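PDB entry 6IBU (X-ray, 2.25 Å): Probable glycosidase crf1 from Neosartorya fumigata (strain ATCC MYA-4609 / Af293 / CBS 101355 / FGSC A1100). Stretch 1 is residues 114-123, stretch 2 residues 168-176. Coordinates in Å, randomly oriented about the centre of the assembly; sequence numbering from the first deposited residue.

Stretch 1 114-123: NYFGKGDTTT
Stretch 2, residues 168-176: AKGGTRFPQ

Residues 114-116 are the end of a strand that begins earlier in the chain, with phi/psi near -158/159, -154/155 and -130/142. Gly117 (-101/122) then opens a type I' turn that closes at Asp120. Lys118 (55/36) and Gly119 (73/14) take its left-handed corners, and Asp120 N donates to Gly117 O at 2.9 Å. Thr121 to Thr123 continue as loop.

Stretch 2 has no regular helix or strand. Ala168 O accepts from Gly171 N at 3.0 Å and from Arg173 N at 3.1 Å. Lys169 (42/61), Gly170 (62/24) and Gly171 (95/-17) all have positive phi. At Gly171 a CB would jam against the preceding carbonyl, so the backbone itself calls for glycine. A type I turn runs from Gly171 to Phe174, with Thr172 at -59/-25 and Arg173 at -125/21. Its closing bond, Phe174 N to Gly171 O, is 3.3 Å. Pro175 (-60/119) follows.

The CA atoms of the two stretches come closest at Gly117 and Arg173, 3.8 Å apart. Gly117 CA makes a CA-H...O contact with Arg173 O at 3.2 Å. A CB on Gly117 would lie 2.3 Å from Arg173 CA, a clash, so the approach depends on the missing side chain.

Arg173 has the largest covered area. Its CA-to-CB bond points sideways, but its m, m, t rotamer with chi4 near -90° brings the end nearer stretch 1. Arg173 NE donates to Asp120 OD2 at 2.7 Å, in a salt bridge at the guanidinium edge. Arg173 CD lies 3.1 Å from Gly117 O. Asp120 is t at chi1; its other oxygen, OD1, accepts from Thr122 N at 3.1 Å, which ties the carboxylate to its own loop.

Lys118 points toward stretch 2 with rotamer m, t, t, p. Lys118 NZ donates to Thr172 O at 3.0 Å. Arg173 NH1 donates to the same Thr172 O at 2.9 Å, so one carbonyl serves two cations; Lys118 NZ and Arg173 NH1 are 4.5 Å apart. Water 1 donates to Phe174 O at 2.6 Å and accepts a weak bond from Lys118 NZ at 3.3 Å.

Tyr115 (chi1 83°, p) also points toward stretch 2. Arg173 O meets its ring edge, 3.5 Å from Tyr115 CE2. Apolar contacts join Tyr115 CE2 to Ala168 CB at 4.0 Å and Tyr115 CD2 to Pro175 CD at 4.1 Å. Phe116 (m) points away.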

# COMPACT_ATOMS: atom_id res chain seq x y z
N ASN A 114 -6.73 -0.40 6.34
CA ASN A 114 -7.01 1.04 6.40
C ASN A 114 -7.38 1.59 5.03
O ASN A 114 -7.02 1.00 4.01
CB ASN A 114 -5.79 1.79 6.90
CG ASN A 114 -6.17 2.67 8.06
OD1 ASN A 114 -6.95 3.60 7.92
ND2 ASN A 114 -5.63 2.32 9.21
N TYR A 115 -8.06 2.72 5.04
CA TYR A 115 -8.33 3.47 3.80
C TYR A 115 -8.50 4.93 4.17
O TYR A 115 -8.81 5.23 5.33
CB TYR A 115 -9.55 2.88 3.08
CG TYR A 115 -10.86 3.39 3.60
CD1 TYR A 115 -11.46 2.82 4.71
CD2 TYR A 115 -11.47 4.48 3.01
CE1 TYR A 115 -12.66 3.30 5.20
CE2 TYR A 115 -12.68 4.97 3.47
CZ TYR A 115 -13.27 4.37 4.56
OH TYR A 115 -14.44 4.86 5.03
N PHE A 116 -8.23 5.80 3.20
CA PHE A 116 -8.52 7.25 3.20
C PHE A 116 -9.23 7.56 1.89
O PHE A 116 -8.91 6.94 0.86
CB PHE A 116 -7.22 8.06 3.33
CG PHE A 116 -6.48 7.76 4.61
CD1 PHE A 116 -6.86 8.38 5.79
CD2 PHE A 116 -5.48 6.80 4.66
CE1 PHE A 116 -6.17 8.13 6.97
CE2 PHE A 116 -4.85 6.50 5.85
CZ PHE A 116 -5.19 7.17 7.00
N GLY A 117 -10.21 8.45 1.96
CA GLY A 117 -10.77 9.15 0.79
C GLY A 117 -10.19 10.54 0.71
O GLY A 117 -10.31 11.28 1.69
N LYS A 118 -9.55 10.88 -0.40
CA LYS A 118 -9.15 12.28 -0.73
C LYS A 118 -8.31 12.89 0.40
O LYS A 118 -8.44 14.11 0.63
CB LYS A 118 -10.37 13.16 -0.99
CG LYS A 118 -11.28 12.62 -2.07
CD LYS A 118 -12.41 13.52 -2.40
CE LYS A 118 -13.16 13.08 -3.64
NZ LYS A 118 -14.04 11.92 -3.39
N GLY A 119 -7.47 12.08 1.05
CA GLY A 119 -6.50 12.56 2.05
C GLY A 119 -7.18 12.97 3.34
O GLY A 119 -6.53 13.62 4.17
N ASP A 120 -8.44 12.59 3.51
CA ASP A 120 -9.28 12.97 4.66
C ASP A 120 -8.95 12.05 5.84
O ASP A 120 -9.33 10.90 5.78
CB ASP A 120 -10.74 12.90 4.27
CG ASP A 120 -11.66 13.37 5.36
OD1 ASP A 120 -11.14 13.79 6.37
OD2 ASP A 120 -12.88 13.34 5.17
N THR A 121 -8.28 12.55 6.87
CA THR A 121 -7.89 11.75 8.06
C THR A 121 -8.72 12.16 9.27
O THR A 121 -8.33 11.81 10.39
CB THR A 121 -6.41 11.94 8.41
OG1 THR A 121 -6.25 13.31 8.82
CG2 THR A 121 -5.48 11.58 7.27
N THR A 122 -9.83 12.83 9.03
CA THR A 122 -10.69 13.46 10.06
C THR A 122 -11.15 12.44 11.12
O THR A 122 -10.88 12.73 12.30
CB THR A 122 -11.86 14.19 9.41
OG1 THR A 122 -12.23 15.16 10.39
CG2 THR A 122 -13.02 13.31 9.00
N THR A 123 -11.84 11.35 10.77
CA THR A 123 -12.27 10.31 11.74
C THR A 123 -11.17 9.24 11.80
O THR A 123 -10.12 9.44 11.15
CB THR A 123 -13.65 9.72 11.40
N ALA A 168 -18.40 4.37 3.00
CA ALA A 168 -17.33 5.39 2.97
C ALA A 168 -17.94 6.79 2.80
O ALA A 168 -17.74 7.40 1.73
CB ALA A 168 -16.35 5.05 1.89
N LYS A 169 -18.64 7.28 3.84
CA LYS A 169 -19.39 8.56 3.88
C LYS A 169 -20.15 8.78 2.56
O LYS A 169 -19.84 9.75 1.83
CB LYS A 169 -18.43 9.71 4.17
CG LYS A 169 -17.82 9.66 5.57
CD LYS A 169 -17.10 10.94 5.95
CE LYS A 169 -17.40 11.41 7.37
NZ LYS A 169 -16.33 12.28 7.91
N GLY A 170 -21.06 7.86 2.24
CA GLY A 170 -21.98 7.96 1.09
C GLY A 170 -21.24 8.00 -0.23
O GLY A 170 -21.81 8.50 -1.23
N GLY A 171 -20.02 7.47 -0.27
CA GLY A 171 -19.22 7.42 -1.51
C GLY A 171 -18.28 8.59 -1.63
O GLY A 171 -17.34 8.48 -2.43
N THR A 172 -18.52 9.65 -0.86
CA THR A 172 -17.67 10.88 -0.85
C THR A 172 -16.23 10.53 -0.46
O THR A 172 -15.36 11.32 -0.82
CB THR A 172 -18.20 11.99 0.08
OG1 THR A 172 -18.20 11.59 1.45
CG2 THR A 172 -19.60 12.44 -0.26
N ARG A 173 -15.99 9.44 0.27
CA ARG A 173 -14.61 9.09 0.72
C ARG A 173 -14.24 7.67 0.26
O ARG A 173 -13.29 7.10 0.81
CB ARG A 173 -14.49 9.31 2.23
CG ARG A 173 -14.61 10.77 2.66
CD ARG A 173 -13.40 11.55 2.23
NE ARG A 173 -13.43 12.96 2.59
CZ ARG A 173 -13.94 13.94 1.84
NH1 ARG A 173 -14.50 13.67 0.68
NH2 ARG A 173 -13.87 15.19 2.25
N PHE A 174 -14.90 7.12 -0.75
CA PHE A 174 -14.57 5.81 -1.34
C PHE A 174 -13.35 5.96 -2.25
O PHE A 174 -13.35 6.83 -3.11
CB PHE A 174 -15.76 5.24 -2.11
CG PHE A 174 -15.60 3.80 -2.48
CD1 PHE A 174 -15.76 2.81 -1.53
CD2 PHE A 174 -15.25 3.44 -3.77
CE1 PHE A 174 -15.59 1.48 -1.88
CE2 PHE A 174 -15.11 2.11 -4.12
CZ PHE A 174 -15.27 1.13 -3.17
N PRO A 175 -12.28 5.16 -2.09
CA PRO A 175 -11.13 5.22 -3.00
C PRO A 175 -11.58 4.90 -4.43
O PRO A 175 -12.14 3.87 -4.61
CB PRO A 175 -10.18 4.15 -2.47
CG PRO A 175 -10.56 4.03 -1.01
CD PRO A 175 -12.06 4.21 -0.99
N GLN A 176 -11.42 5.82 -5.37
CA GLN A 176 -12.04 5.64 -6.71
C GLN A 176 -11.28 6.42 -7.77
O GLN A 176 -11.88 6.75 -8.78
CB GLN A 176 -13.50 6.10 -6.70
CG GLN A 176 -13.68 7.57 -6.32
CD GLN A 176 -15.15 7.88 -6.15
OE1 GLN A 176 -15.88 8.07 -7.12
NE2 GLN A 176 -15.60 7.94 -4.91
O HOH W 1 -12.68 9.17 -2.11